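Local coordinates for putative integron gene cassette protein (Uncultured bacterium, PDB 3GHJ), which is of unknown function but belongs to the glyoxalase/bleomycin resistance/dioxygenase superfamily, whose members often bind a metal ion or sequester small molecules, at residues A[30-40]-A[71-82]. The protein carries 1 engineered substitution. Numbering follows the deposited sequence.
Sequences FEVAVKVKNLE and RAGMVVLQEEKE
From Phe30–Met74 to Val36–Glu80, seven backbone hydrogen bonds join strand 30-36 to residues 74-80 as parallel neighbours in one βαβββ module of the vicinal oxygen chelate fold, strand order 1-4-3-2. Their geometry varies along the ladder: Val34 N reaches Val76 O at 2.8 Å with an N-H...O angle of 172°, whereas Val32 N lies 3.3 Å from Met74 O.

On the face of Val34, Val36 and Leu77, helix 39-49 closes over the sheet. Leu77 CD2 nestles in the notch that Val34 CB (4.0 Å) and Val36 CG1 form, while Leu39 CD1 comes against Leu77 CB at 3.9 Å; Tyr46 also touches Val34 and Leu77.

The other face is built around long chains and a small one. Ala33 offers just a methyl, and Gln78 runs out extended from the neighbouring strand, bringing its CD against Ala33 CB. Beyond it, in one of two modelled positions of Glu80, Lys35 CD packs on the Glu80 carboxylate. Near the start of the strands, Glu31 lies alongside Met74 (a selenomethionine) and crosses Val76 CG2, its OE2 bonded to His88 of the second subunit.

Closing the start of the ladder, the Phe30 ring has Met74 N over one face and Arg71 O in plane at its edge, and its CE2 packs on Met74 CB at 3.9 Å.

At the end of strand 73-79, Glu79, on the same face as Leu77, extends, CG anti to N (chi1 -167°), to the first turn of helix 39-49. There its OE2, also salt-bridged to Arg62, accepts a hydrogen bond from Leu39 N at 2.9 Å, on the anti side of the carboxylate.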
loop_
_atom_site.group_PDB
_atom_site.type_symbol
_atom_site.label_atom_id
_atom_site.label_comp_id
_atom_site.label_asym_id
_atom_site.label_seq_id
_atom_site.Cartn_x
_atom_site.Cartn_y
_atom_site.Cartn_z
ATOM N N PHE A 30 4.017 -0.989 -4.637
ATOM C CA PHE A 30 5.361 -1.165 -4.103
ATOM C C PHE A 30 5.471 -0.831 -2.611
ATOM O O PHE A 30 5.985 -1.628 -1.833
ATOM C CB PHE A 30 6.399 -0.358 -4.907
ATOM C CG PHE A 30 7.782 -0.460 -4.326
ATOM C CD1 PHE A 30 8.478 -1.659 -4.394
ATOM C CD2 PHE A 30 8.347 0.605 -3.654
ATOM C CE1 PHE A 30 9.751 -1.778 -3.813
ATOM C CE2 PHE A 30 9.620 0.493 -3.071
ATOM C CZ PHE A 30 10.311 -0.700 -3.155
ATOM N N GLU A 31 4.995 0.339 -2.211
ATOM C CA GLU A 31 5.225 0.786 -0.851
ATOM C C GLU A 31 4.017 1.484 -0.243
ATOM O O GLU A 31 3.179 2.043 -0.950
ATOM C CB GLU A 31 6.487 1.644 -0.842
ATOM C CG GLU A 31 6.473 2.922 -0.083
ATOM C CD GLU A 31 7.575 3.846 -0.573
ATOM O OE1 GLU A 31 8.490 3.378 -1.297
ATOM O OE2 GLU A 31 7.524 5.041 -0.250
ATOM N N VAL A 32 3.902 1.377 1.078
ATOM C CA VAL A 32 2.931 2.149 1.833
ATOM C C VAL A 32 3.615 2.801 3.022
ATOM O O VAL A 32 4.515 2.209 3.631
ATOM C CB VAL A 32 1.780 1.266 2.357
ATOM C CG1 VAL A 32 0.944 0.756 1.206
ATOM C CG2 VAL A 32 2.331 0.106 3.177
ATOM N N ALA A 33 3.201 4.022 3.343
ATOM C CA ALA A 33 3.624 4.679 4.579
ATOM C C ALA A 33 2.609 4.354 5.665
ATOM O O ALA A 33 1.401 4.462 5.457
ATOM C CB ALA A 33 3.728 6.179 4.381
ATOM N N VAL A 34 3.119 3.932 6.814
ATOM C CA VAL A 34 2.283 3.497 7.931
ATOM C C VAL A 34 2.573 4.389 9.129
ATOM O O VAL A 34 3.710 4.434 9.613
ATOM C CB VAL A 34 2.595 2.041 8.307
ATOM C CG1 VAL A 34 1.670 1.569 9.420
ATOM C CG2 VAL A 34 2.451 1.135 7.076
ATOM N N LYS A 35 1.558 5.113 9.595
ATOM C CA LYS A 35 1.709 5.944 10.789
ATOM C C LYS A 35 1.713 5.071 12.030
ATOM O O LYS A 35 0.813 4.258 12.225
ATOM C CB LYS A 35 0.580 6.975 10.880
ATOM C CG LYS A 35 0.456 7.867 9.655
ATOM C CD LYS A 35 1.720 8.667 9.405
ATOM C CE LYS A 35 1.536 9.632 8.240
ATOM N NZ LYS A 35 2.722 10.515 8.065
ATOM N N VAL A 36 2.730 5.233 12.870
ATOM C CA VAL A 36 2.861 4.394 14.056
ATOM C C VAL A 36 2.990 5.227 15.325
ATOM O O VAL A 36 3.580 6.303 15.311
ATOM C CB VAL A 36 4.070 3.427 13.938
ATOM C CG1 VAL A 36 3.972 2.624 12.641
ATOM C CG2 VAL A 36 5.402 4.182 13.998
ATOM N N LYS A 37 2.449 4.707 16.419
ATOM C CA LYS A 37 2.543 5.399 17.710
ATOM C C LYS A 37 3.940 5.324 18.328
ATOM O O LYS A 37 4.379 6.257 19.003
ATOM C CB LYS A 37 1.501 4.852 18.687
ATOM C CG LYS A 37 0.073 5.276 18.358
ATOM C CD LYS A 37 -0.167 6.749 18.670
ATOM C CE LYS A 37 -1.622 7.135 18.429
ATOM N NZ LYS A 37 -1.934 8.483 18.986
ATOM N N ASN A 38 4.636 4.218 18.096
ATOM C CA ASN A 38 5.943 3.989 18.692
ATOM C C ASN A 38 6.833 3.314 17.660
ATOM O O ASN A 38 6.597 2.159 17.284
ATOM C CB ASN A 38 5.794 3.120 19.945
ATOM C CG ASN A 38 7.108 2.911 20.687
ATOM O OD1 ASN A 38 8.095 2.454 20.122
ATOM N ND2 ASN A 38 7.105 3.217 21.982
ATOM N N LEU A 39 7.846 4.038 17.203
ATOM C CA LEU A 39 8.694 3.544 16.123
ATOM C C LEU A 39 9.363 2.226 16.495
ATOM O O LEU A 39 9.420 1.308 15.682
ATOM C CB LEU A 39 9.742 4.576 15.715
ATOM C CG LEU A 39 10.489 4.247 14.419
ATOM C CD1 LEU A 39 9.510 4.186 13.240
ATOM C CD2 LEU A 39 11.573 5.278 14.160
ATOM N N GLU A 40 9.869 2.123 17.721
ATOM C CA GLU A 40 10.578 0.913 18.124
ATOM C C GLU A 40 9.648 -0.290 18.209
ATOM O O GLU A 40 9.967 -1.371 17.718
ATOM C CB GLU A 40 11.301 1.124 19.460
ATOM C CG GLU A 40 12.537 2.019 19.372
ATOM C CD GLU A 40 12.212 3.500 19.213
ATOM O OE1 GLU A 40 11.121 3.936 19.644
ATOM O OE2 GLU A 40 13.061 4.236 18.662
ATOM N N ARG A 71 13.398 -7.133 -2.494
ATOM C CA ARG A 71 13.182 -5.805 -3.056
ATOM C C ARG A 71 11.806 -5.714 -3.703
ATOM O O ARG A 71 11.558 -4.826 -4.524
ATOM C CB ARG A 71 14.272 -5.456 -4.080
ATOM C CG ARG A 71 15.619 -5.135 -3.438
ATOM C CD ARG A 71 16.741 -4.984 -4.466
ATOM N NE ARG A 71 16.568 -3.834 -5.351
ATOM C CZ ARG A 71 16.941 -2.592 -5.051
ATOM N NH1 ARG A 71 17.500 -2.330 -3.881
ATOM N NH2 ARG A 71 16.750 -1.612 -5.926
ATOM N N ALA A 72 10.900 -6.617 -3.330
ATOM C CA ALA A 72 9.571 -6.635 -3.954
ATOM C C ALA A 72 8.628 -5.537 -3.448
ATOM O O ALA A 72 7.731 -5.105 -4.176
ATOM C CB ALA A 72 8.918 -7.993 -3.789
ATOM N N GLY A 73 8.816 -5.112 -2.204
ATOM C CA GLY A 73 7.944 -4.112 -1.617
ATOM C C GLY A 73 8.632 -3.420 -0.461
ATOM O O GLY A 73 9.753 -3.771 -0.095
HETATM N N MSE A 74 7.949 -2.440 0.119
HETATM C CA MSE A 74 8.518 -1.655 1.203
HETATM C C MSE A 74 7.415 -1.083 2.070
HETATM O O MSE A 74 6.359 -0.694 1.570
HETATM C CB MSE A 74 9.370 -0.524 0.635
HETATM C CG MSE A 74 9.910 0.486 1.638
HETATM SE SE MSE A 74 11.289 1.637 0.857
HETATM C CE MSE A 74 12.749 0.382 0.944
ATOM N N VAL A 75 7.615 -1.093 3.384
ATOM C CA VAL A 75 6.783 -0.277 4.248
ATOM C C VAL A 75 7.660 0.811 4.835
ATOM O O VAL A 75 8.838 0.585 5.121
ATOM C CB VAL A 75 6.091 -1.078 5.377
ATOM C CG1 VAL A 75 5.080 -2.059 4.797
ATOM C CG2 VAL A 75 7.114 -1.789 6.245
ATOM N N VAL A 76 7.095 2.001 4.977
ATOM C CA VAL A 76 7.774 3.104 5.642
ATOM C C VAL A 76 7.018 3.427 6.923
ATOM O O VAL A 76 5.932 4.004 6.888
ATOM C CB VAL A 76 7.871 4.375 4.764
ATOM C CG1 VAL A 76 8.769 5.412 5.453
ATOM C CG2 VAL A 76 8.401 4.032 3.374
ATOM N N LEU A 77 7.575 3.027 8.058
ATOM C CA LEU A 77 6.944 3.333 9.327
ATOM C C LEU A 77 7.280 4.770 9.693
ATOM O O LEU A 77 8.441 5.172 9.625
ATOM C CB LEU A 77 7.439 2.378 10.415
ATOM C CG LEU A 77 7.348 0.878 10.108
ATOM C CD1 LEU A 77 7.875 0.084 11.296
ATOM C CD2 LEU A 77 5.915 0.462 9.786
ATOM N N GLN A 78 6.268 5.550 10.057
ATOM C CA GLN A 78 6.483 6.960 10.388
ATOM C C GLN A 78 5.837 7.255 11.726
ATOM O O GLN A 78 4.629 7.125 11.870
ATOM C CB GLN A 78 5.865 7.847 9.307
ATOM C CG GLN A 78 6.457 7.598 7.929
ATOM C CD GLN A 78 5.775 8.385 6.826
ATOM O OE1 GLN A 78 6.420 8.817 5.867
ATOM N NE2 GLN A 78 4.470 8.562 6.947
ATOM N N GLU A 79 6.635 7.637 12.715
ATOM C CA GLU A 79 6.078 7.881 14.032
ATOM C C GLU A 79 5.225 9.143 14.080
ATOM O O GLU A 79 5.652 10.214 13.643
ATOM C CB GLU A 79 7.183 7.964 15.082
ATOM C CG GLU A 79 6.672 7.892 16.506
ATOM C CD GLU A 79 7.804 7.863 17.507
ATOM O OE1 GLU A 79 8.409 8.930 17.753
ATOM O OE2 GLU A 79 8.095 6.775 18.040
ATOM N N GLU A 80 4.028 8.995 14.603
ATOM C CA GLU A 80 3.070 10.084 14.809
ATOM C C GLU A 80 2.330 9.824 16.118
ATOM O O GLU A 80 1.615 8.873 16.202
ATOM C CB GLU A 80 2.070 10.081 13.654
ATOM C CG GLU A 80 2.570 10.720 12.433
ATOM C CD GLU A 80 1.493 11.519 11.659
ATOM O OE1 GLU A 80 0.265 11.197 11.759
ATOM O OE2 GLU A 80 1.921 12.445 10.945
ATOM N N LYS A 81 2.511 10.665 17.126
ATOM C CA LYS A 81 1.915 10.417 18.434
ATOM C C LYS A 81 0.497 10.964 18.608
ATOM O O LYS A 81 -0.160 10.672 19.606
ATOM C CB LYS A 81 2.847 10.917 19.539
ATOM C CG LYS A 81 4.226 10.281 19.472
ATOM C CD LYS A 81 5.036 10.537 20.726
ATOM C CE LYS A 81 6.294 9.682 20.738
ATOM N NZ LYS A 81 7.102 9.885 21.972
ATOM N N GLU A 82 0.035 11.786 17.685
ATOM C CA GLU A 82 -1.320 12.323 17.699
ATOM C C GLU A 82 -2.181 11.944 16.472
ATOM O O GLU A 82 -1.673 11.548 15.463
ATOM C CB GLU A 82 -1.219 13.861 17.884
ATOM C CG GLU A 82 -0.264 14.292 19.072
ATOM C CD GLU A 82 -0.592 15.649 19.742
ATOM O OE1 GLU A 82 -1.105 16.579 19.082
ATOM O OE2 GLU A 82 -0.276 15.784 20.923
#